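Local coordinates for periplasmic lipopolysaccharide transport protein LPTH (PDB 4UU4), which binds lipopolysaccharide and is required for its translocation from the inner to the outer membrane, perhaps as part of a bridge across the periplasm, at residues Leu64-Thr70 with Val82-Lys87; Asn116-Asp122 with Glu136-Thr142. One frame throughout, in Å; residues are numbered along the deposited sequence.

Overall arrangement
Both contacts belong to the LptA-family beta-jellyroll, whose two antiparallel sheets lie face to face. They share one sheet, in which strands 68-72, 81-85, 109-112, 117-121 and 137-141 are successive neighbours; strand 109-112 separates the two pairs. Their centres are about 14 Å apart and their nearest atoms about 6 Å. Contact 1 precedes contact 2 along the chain. In contact 1 the chain turns a corner at Asn67, joining strand 62-66 of one sheet to strand 68-72 of the other; contact 2 pairs strands 117-121 and 137-141, with corners at Asp122 and Glu136. Tyr91, from the facing sheet, touches Leu64 of contact 1 and Val118, Tyr140 and Thr142 of contact 2, consistent with a shared interior.

Contact 1. Residues Leu64-Thr70 with Val82-Lys87; sequences LTGNTVT and VTSVGK
Residues 64-70 turn a corner at Asn67, so that strand 68-70 pairs with strand 82-85 while strand 64-66 crosses it. The pairing is antiparallel (167°, axes 4.7 Å apart), the crossing at 40° (axes 6.0 Å apart). Thr68-Val85 and Thr70-Thr83 are hydrogen-bonded pairs: Thr68 N to Val85 O is 3.0 Å; Val85 N to Thr68 O, Thr70 N to Thr83 O and Thr83 N to Thr70 O are each 2.9 Å. Val69-Ser84, the non-hydrogen-bonded pair between them (CA atoms 4.4 Å apart), puts both side chains on one face. Asn67 (phi/psi -81/-40) also gives its N to Val85 O (2.7 Å), so Asn67 and Thr68 face Val85 in a classic beta bulge. Rotamer m (chi1 -60°) brings Asn67 OD1 to 3.2 Å from Gly86 CA.

Ser84, rotamer t, sends OG to Thr65 O in a very short 2.5 Å hydrogen bond tying the crossing strand to the hairpin. Ser84 OG is also 3.4 Å from Gly66 CA; a CB there would clash with it. Leu64 (chi1 off-well at -119°) brings CD1 to 3.6 Å from Ser84 CB. Val69 and Val82, both t, meet CG1 to CG1 at 3.7 Å. On the opposite face lie Thr68, Thr70 and Thr83, all m, with Val85 at t. A water donates to Thr68 O (2.5 Å) and Thr83 O (3.1 Å).

This corner carries the chain from one jellyroll sheet to the other. Leu64 and Val69 pack on Val57 of strand 55-59, Leu64 also on Tyr91; strand 48-52 flanks Thr68 and Thr70, and strand 109-112 borders Val82 and Thr83.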
loop_
_atom_site.group_PDB
_atom_site.type_symbol
_atom_site.label_atom_id
_atom_site.label_comp_id
_atom_site.label_asym_id
_atom_site.label_seq_id
_atom_site.Cartn_x
_atom_site.Cartn_y
_atom_site.Cartn_z
ATOM N N LEU A 64 2.824 -4.032 4.829
ATOM C CA LEU A 64 3.499 -3.334 3.748
ATOM C C LEU A 64 4.911 -3.882 3.693
ATOM O O LEU A 64 5.552 -4.039 4.726
ATOM C CB LEU A 64 3.552 -1.830 4.029
ATOM C CG LEU A 64 2.867 -0.878 3.049
ATOM C CD1 LEU A 64 3.217 -1.230 1.605
ATOM C CD2 LEU A 64 1.365 -0.878 3.270
ATOM N N THR A 65 5.395 -4.193 2.495
ATOM C CA THR A 65 6.795 -4.577 2.346
ATOM C C THR A 65 7.467 -3.679 1.323
ATOM O O THR A 65 6.797 -2.945 0.601
ATOM C CB THR A 65 6.976 -6.051 1.929
ATOM O OG1 THR A 65 6.569 -6.222 0.568
ATOM C CG2 THR A 65 6.173 -6.977 2.829
ATOM N N GLY A 66 8.793 -3.721 1.276
ATOM C CA GLY A 66 9.506 -2.925 0.291
ATOM C C GLY A 66 11.004 -2.880 0.499
ATOM O O GLY A 66 11.519 -3.410 1.478
ATOM N N ASN A 67 11.702 -2.262 -0.447
ATOM C CA ASN A 67 13.124 -2.020 -0.316
ATOM C C ASN A 67 13.334 -0.790 0.544
ATOM O O ASN A 67 14.224 -0.754 1.391
ATOM C CB ASN A 67 13.761 -1.814 -1.686
ATOM C CG ASN A 67 13.597 -3.015 -2.576
ATOM O OD1 ASN A 67 13.244 -2.890 -3.751
ATOM N ND2 ASN A 67 13.840 -4.194 -2.021
ATOM N N THR A 68 12.494 0.218 0.327
ATOM C CA THR A 68 12.611 1.448 1.095
ATOM C C THR A 68 11.247 1.984 1.509
ATOM O O THR A 68 10.367 2.201 0.667
ATOM C CB THR A 68 13.350 2.535 0.303
ATOM O OG1 THR A 68 14.553 1.989 -0.253
ATOM C CG2 THR A 68 13.681 3.722 1.203
ATOM N N VAL A 69 11.086 2.213 2.809
ATOM C CA VAL A 69 9.821 2.700 3.345
ATOM C C VAL A 69 9.988 4.000 4.128
ATOM O O VAL A 69 10.871 4.124 4.961
ATOM C CB VAL A 69 9.146 1.628 4.220
ATOM C CG1 VAL A 69 7.870 2.165 4.850
ATOM C CG2 VAL A 69 8.838 0.396 3.380
ATOM N N THR A 70 9.143 4.980 3.842
ATOM C CA THR A 70 9.163 6.231 4.582
ATOM C C THR A 70 7.839 6.445 5.302
ATOM O O THR A 70 6.776 6.333 4.695
ATOM C CB THR A 70 9.419 7.435 3.659
ATOM O OG1 THR A 70 10.652 7.251 2.954
ATOM C CG2 THR A 70 9.490 8.717 4.475
ATOM N N VAL A 82 2.365 6.093 4.835
ATOM C CA VAL A 82 3.469 5.149 4.762
ATOM C C VAL A 82 3.754 4.844 3.296
ATOM O O VAL A 82 2.986 4.139 2.650
ATOM C CB VAL A 82 3.105 3.831 5.476
ATOM C CG1 VAL A 82 4.226 2.813 5.339
ATOM C CG2 VAL A 82 2.779 4.093 6.939
ATOM N N THR A 83 4.850 5.373 2.765
ATOM C CA THR A 83 5.185 5.136 1.365
ATOM C C THR A 83 6.244 4.050 1.227
ATOM O O THR A 83 7.339 4.173 1.768
ATOM C CB THR A 83 5.687 6.412 0.672
ATOM O OG1 THR A 83 4.733 7.463 0.849
ATOM C CG2 THR A 83 5.889 6.165 -0.812
ATOM N N SER A 84 5.910 2.989 0.495
ATOM C CA SER A 84 6.841 1.900 0.223
ATOM C C SER A 84 7.251 1.834 -1.249
ATOM O O SER A 84 6.451 2.110 -2.152
ATOM C CB SER A 84 6.245 0.558 0.654
ATOM O OG SER A 84 7.158 -0.503 0.427
ATOM N N VAL A 85 8.509 1.457 -1.468
ATOM C CA VAL A 85 9.063 1.285 -2.808
ATOM C C VAL A 85 9.856 -0.020 -2.887
ATOM O O VAL A 85 10.743 -0.274 -2.055
ATOM C CB VAL A 85 9.990 2.461 -3.190
ATOM C CG1 VAL A 85 10.863 2.093 -4.382
ATOM C CG2 VAL A 85 9.177 3.724 -3.464
ATOM N N GLY A 86 9.521 -0.837 -3.884
ATOM C CA GLY A 86 10.183 -2.111 -4.119
ATOM C C GLY A 86 10.064 -2.563 -5.570
ATOM O O GLY A 86 9.750 -1.758 -6.448
ATOM N N LYS A 87 10.323 -3.846 -5.825
ATOM C CA LYS A 87 10.164 -4.414 -7.167
ATOM C C LYS A 87 9.354 -5.716 -7.186
ATOM O O LYS A 87 9.911 -6.785 -7.435
ATOM C CB LYS A 87 11.531 -4.692 -7.804
ATOM C CG LYS A 87 12.673 -3.780 -7.370
ATOM C CD LYS A 87 12.781 -2.546 -8.247
ATOM C CE LYS A 87 14.102 -1.832 -8.017
ATOM N NZ LYS A 87 14.275 -0.661 -8.917
HETATM O O HOH W 1 10.053 4.666 0.338
#

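Contact 2. Residues Asn116-Asp122 with Glu136-Thr142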
loop_
_atom_site.group_PDB
_atom_site.type_symbol
_atom_site.label_atom_id
_atom_site.label_comp_id
_atom_site.label_asym_id
_atom_site.label_seq_id
_atom_site.Cartn_x
_atom_site.Cartn_y
_atom_site.Cartn_z
ATOM N N ASN A 116 -7.581 6.184 5.335
ATOM C CA ASN A 116 -7.919 4.820 4.921
ATOM C C ASN A 116 -7.818 4.655 3.404
ATOM O O ASN A 116 -8.769 4.210 2.751
ATOM C CB ASN A 116 -9.315 4.403 5.404
ATOM C CG ASN A 116 -9.401 4.272 6.913
ATOM O OD1 ASN A 116 -8.428 3.912 7.576
ATOM N ND2 ASN A 116 -10.576 4.561 7.462
ATOM N N ARG A 117 -6.670 5.033 2.847
ATOM C CA ARG A 117 -6.471 4.984 1.403
ATOM C C ARG A 117 -5.110 4.428 1.017
ATOM O O ARG A 117 -4.076 4.871 1.512
ATOM C CB ARG A 117 -6.665 6.370 0.784
ATOM C CG ARG A 117 -7.835 6.447 -0.181
ATOM C CD ARG A 117 -8.365 7.864 -0.307
ATOM N NE ARG A 117 -9.800 7.882 -0.589
ATOM C CZ ARG A 117 -10.743 7.760 0.341
ATOM N NH1 ARG A 117 -10.403 7.605 1.613
ATOM N NH2 ARG A 117 -12.026 7.789 0.003
ATOM N N VAL A 118 -5.116 3.447 0.124
ATOM C CA VAL A 118 -3.878 2.857 -0.364
ATOM C C VAL A 118 -3.756 3.048 -1.871
ATOM O O VAL A 118 -4.483 2.423 -2.639
ATOM C CB VAL A 118 -3.807 1.352 -0.052
ATOM C CG1 VAL A 118 -2.429 0.818 -0.371
ATOM C CG2 VAL A 118 -4.151 1.095 1.404
ATOM N N VAL A 119 -2.834 3.908 -2.297
ATOM C CA VAL A 119 -2.651 4.144 -3.727
ATOM C C VAL A 119 -1.419 3.439 -4.300
ATOM O O VAL A 119 -0.292 3.638 -3.849
ATOM C CB VAL A 119 -2.660 5.649 -4.083
ATOM C CG1 VAL A 119 -1.805 6.432 -3.113
ATOM C CG2 VAL A 119 -2.199 5.866 -5.516
ATOM N N LEU A 120 -1.674 2.594 -5.292
ATOM C CA LEU A 120 -0.650 1.828 -5.982
ATOM C C LEU A 120 -0.365 2.485 -7.325
ATOM O O LEU A 120 -1.276 2.704 -8.117
ATOM C CB LEU A 120 -1.138 0.395 -6.203
ATOM C CG LEU A 120 -1.753 -0.287 -4.977
ATOM C CD1 LEU A 120 -3.167 -0.764 -5.264
ATOM C CD2 LEU A 120 -0.894 -1.445 -4.515
ATOM N N ILE A 121 0.899 2.809 -7.573
ATOM C CA ILE A 121 1.295 3.440 -8.824
ATOM C C ILE A 121 2.159 2.395 -9.522
ATOM O O ILE A 121 2.672 1.471 -8.879
ATOM C CB ILE A 121 1.789 4.886 -8.601
ATOM C CG1 ILE A 121 0.689 5.735 -7.962
ATOM C CG2 ILE A 121 2.245 5.517 -9.906
ATOM C CD1 ILE A 121 0.920 7.224 -8.091
ATOM N N ASP A 122 2.296 2.557 -10.838
ATOM C CA ASP A 122 3.264 1.846 -11.714
ATOM C C ASP A 122 3.400 0.330 -11.765
ATOM O O ASP A 122 4.311 -0.243 -11.177
ATOM C CB ASP A 122 4.681 2.334 -11.477
ATOM C CG ASP A 122 5.462 2.440 -12.769
ATOM O OD1 ASP A 122 4.987 1.915 -13.792
ATOM O OD2 ASP A 122 6.555 3.054 -12.758
ATOM N N GLU A 136 -2.501 1.280 -14.373
ATOM C CA GLU A 136 -1.417 2.228 -14.170
ATOM C C GLU A 136 -1.461 2.747 -12.739
ATOM O O GLU A 136 -0.422 3.014 -12.128
ATOM C CB GLU A 136 -1.538 3.400 -15.147
ATOM C CG GLU A 136 -0.383 3.529 -16.125
ATOM C CD GLU A 136 -0.495 4.771 -16.989
ATOM O OE1 GLU A 136 -1.054 5.777 -16.502
ATOM O OE2 GLU A 136 -0.033 4.741 -18.153
ATOM N N LYS A 137 -2.672 2.887 -12.211
ATOM C CA LYS A 137 -2.860 3.407 -10.864
ATOM C C LYS A 137 -4.139 2.884 -10.211
ATOM O O LYS A 137 -5.227 2.983 -10.780
ATOM C CB LYS A 137 -2.861 4.936 -10.895
ATOM C CG LYS A 137 -3.276 5.585 -9.589
ATOM C CD LYS A 137 -3.266 7.092 -9.698
ATOM C CE LYS A 137 -3.901 7.728 -8.477
ATOM N NZ LYS A 137 -3.605 9.183 -8.369
ATOM N N ILE A 138 -4.003 2.330 -9.010
ATOM C CA ILE A 138 -5.149 1.778 -8.296
ATOM C C ILE A 138 -5.295 2.362 -6.895
ATOM O O ILE A 138 -4.402 2.242 -6.071
ATOM C CB ILE A 138 -5.065 0.245 -8.185
ATOM C CG1 ILE A 138 -5.149 -0.400 -9.566
ATOM C CG2 ILE A 138 -6.180 -0.280 -7.307
ATOM C CD1 ILE A 138 -5.143 -1.908 -9.531
ATOM N N VAL A 139 -6.432 2.992 -6.631
ATOM C CA VAL A 139 -6.696 3.557 -5.317
ATOM C C VAL A 139 -7.628 2.639 -4.531
ATOM O O VAL A 139 -8.645 2.192 -5.048
ATOM C CB VAL A 139 -7.300 4.964 -5.431
ATOM C CG1 VAL A 139 -7.385 5.619 -4.061
ATOM C CG2 VAL A 139 -6.464 5.808 -6.374
ATOM N N TYR A 140 -7.281 2.359 -3.280
ATOM C CA TYR A 140 -8.030 1.394 -2.484
ATOM C C TYR A 140 -8.471 1.931 -1.123
ATOM O O TYR A 140 -7.655 2.114 -0.217
ATOM C CB TYR A 140 -7.223 0.104 -2.318
ATOM C CG TYR A 140 -7.901 -0.949 -1.472
ATOM C CD1 TYR A 140 -9.213 -1.326 -1.714
ATOM C CD2 TYR A 140 -7.223 -1.576 -0.440
ATOM C CE1 TYR A 140 -9.832 -2.290 -0.944
ATOM C CE2 TYR A 140 -7.833 -2.541 0.334
ATOM C CZ TYR A 140 -9.134 -2.893 0.080
ATOM O OH TYR A 140 -9.741 -3.854 0.857
ATOM N N ASP A 141 -9.769 2.185 -0.996
ATOM C CA ASP A 141 -10.368 2.520 0.286
ATOM C C ASP A 141 -10.464 1.238 1.103
ATOM O O ASP A 141 -11.118 0.288 0.693
ATOM C CB ASP A 141 -11.754 3.133 0.075
ATOM C CG ASP A 141 -12.349 3.706 1.351
ATOM O OD1 ASP A 141 -12.353 3.009 2.388
ATOM O OD2 ASP A 141 -12.818 4.863 1.315
ATOM N N THR A 142 -9.804 1.211 2.255
ATOM C CA THR A 142 -9.799 0.021 3.099
ATOM C C THR A 142 -11.048 -0.066 3.972
ATOM O O THR A 142 -11.345 -1.118 4.542
ATOM C CB THR A 142 -8.555 -0.021 4.009
ATOM O OG1 THR A 142 -8.563 1.113 4.885
ATOM C CG2 THR A 142 -7.278 -0.010 3.180
#
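Between the strands, Val118 N to Tyr140 O, Tyr140 N to Val118 O, Leu120 N to Ile138 O and Ile138 N to Leu120 O are each 2.9 Å, defining two hydrogen-bonded pairs in an antiparallel arrangement (168°). Thr142 N to Asn116 O (3.2 Å) extends the pattern at one end, and a weak Asp122 N to Glu136 O bond (3.0 Å) at the other. Arg117 NH2 lies 3.3 Å from Asp141 OD2, but the oxygen sits well out of the guanidinium plane, so this salt bridge is a matter of charge, with no N-H directed at it. Asp141 OD1 instead accepts from the backbone N atoms of Gln143 and Arg144.

One face carries Val118, Leu120, Ile138 and Tyr140; Leu120 CD1 reaches Ile138 CB at 3.6 Å, while Val118 and Tyr140 pack on Tyr91 of the facing sheet. The opposite face bears Arg117, Val119, Ile121, Lys137, Val139 and Asp141, with Val119 CG2 3.9 Å from Lys137 CE.

The strand pair is thus amphipathic: the face turned into the jellyroll interior is mainly apolar, with Tyr140 OH hydrogen-bonded to Gln93, and the other mixes charged and aliphatic groups.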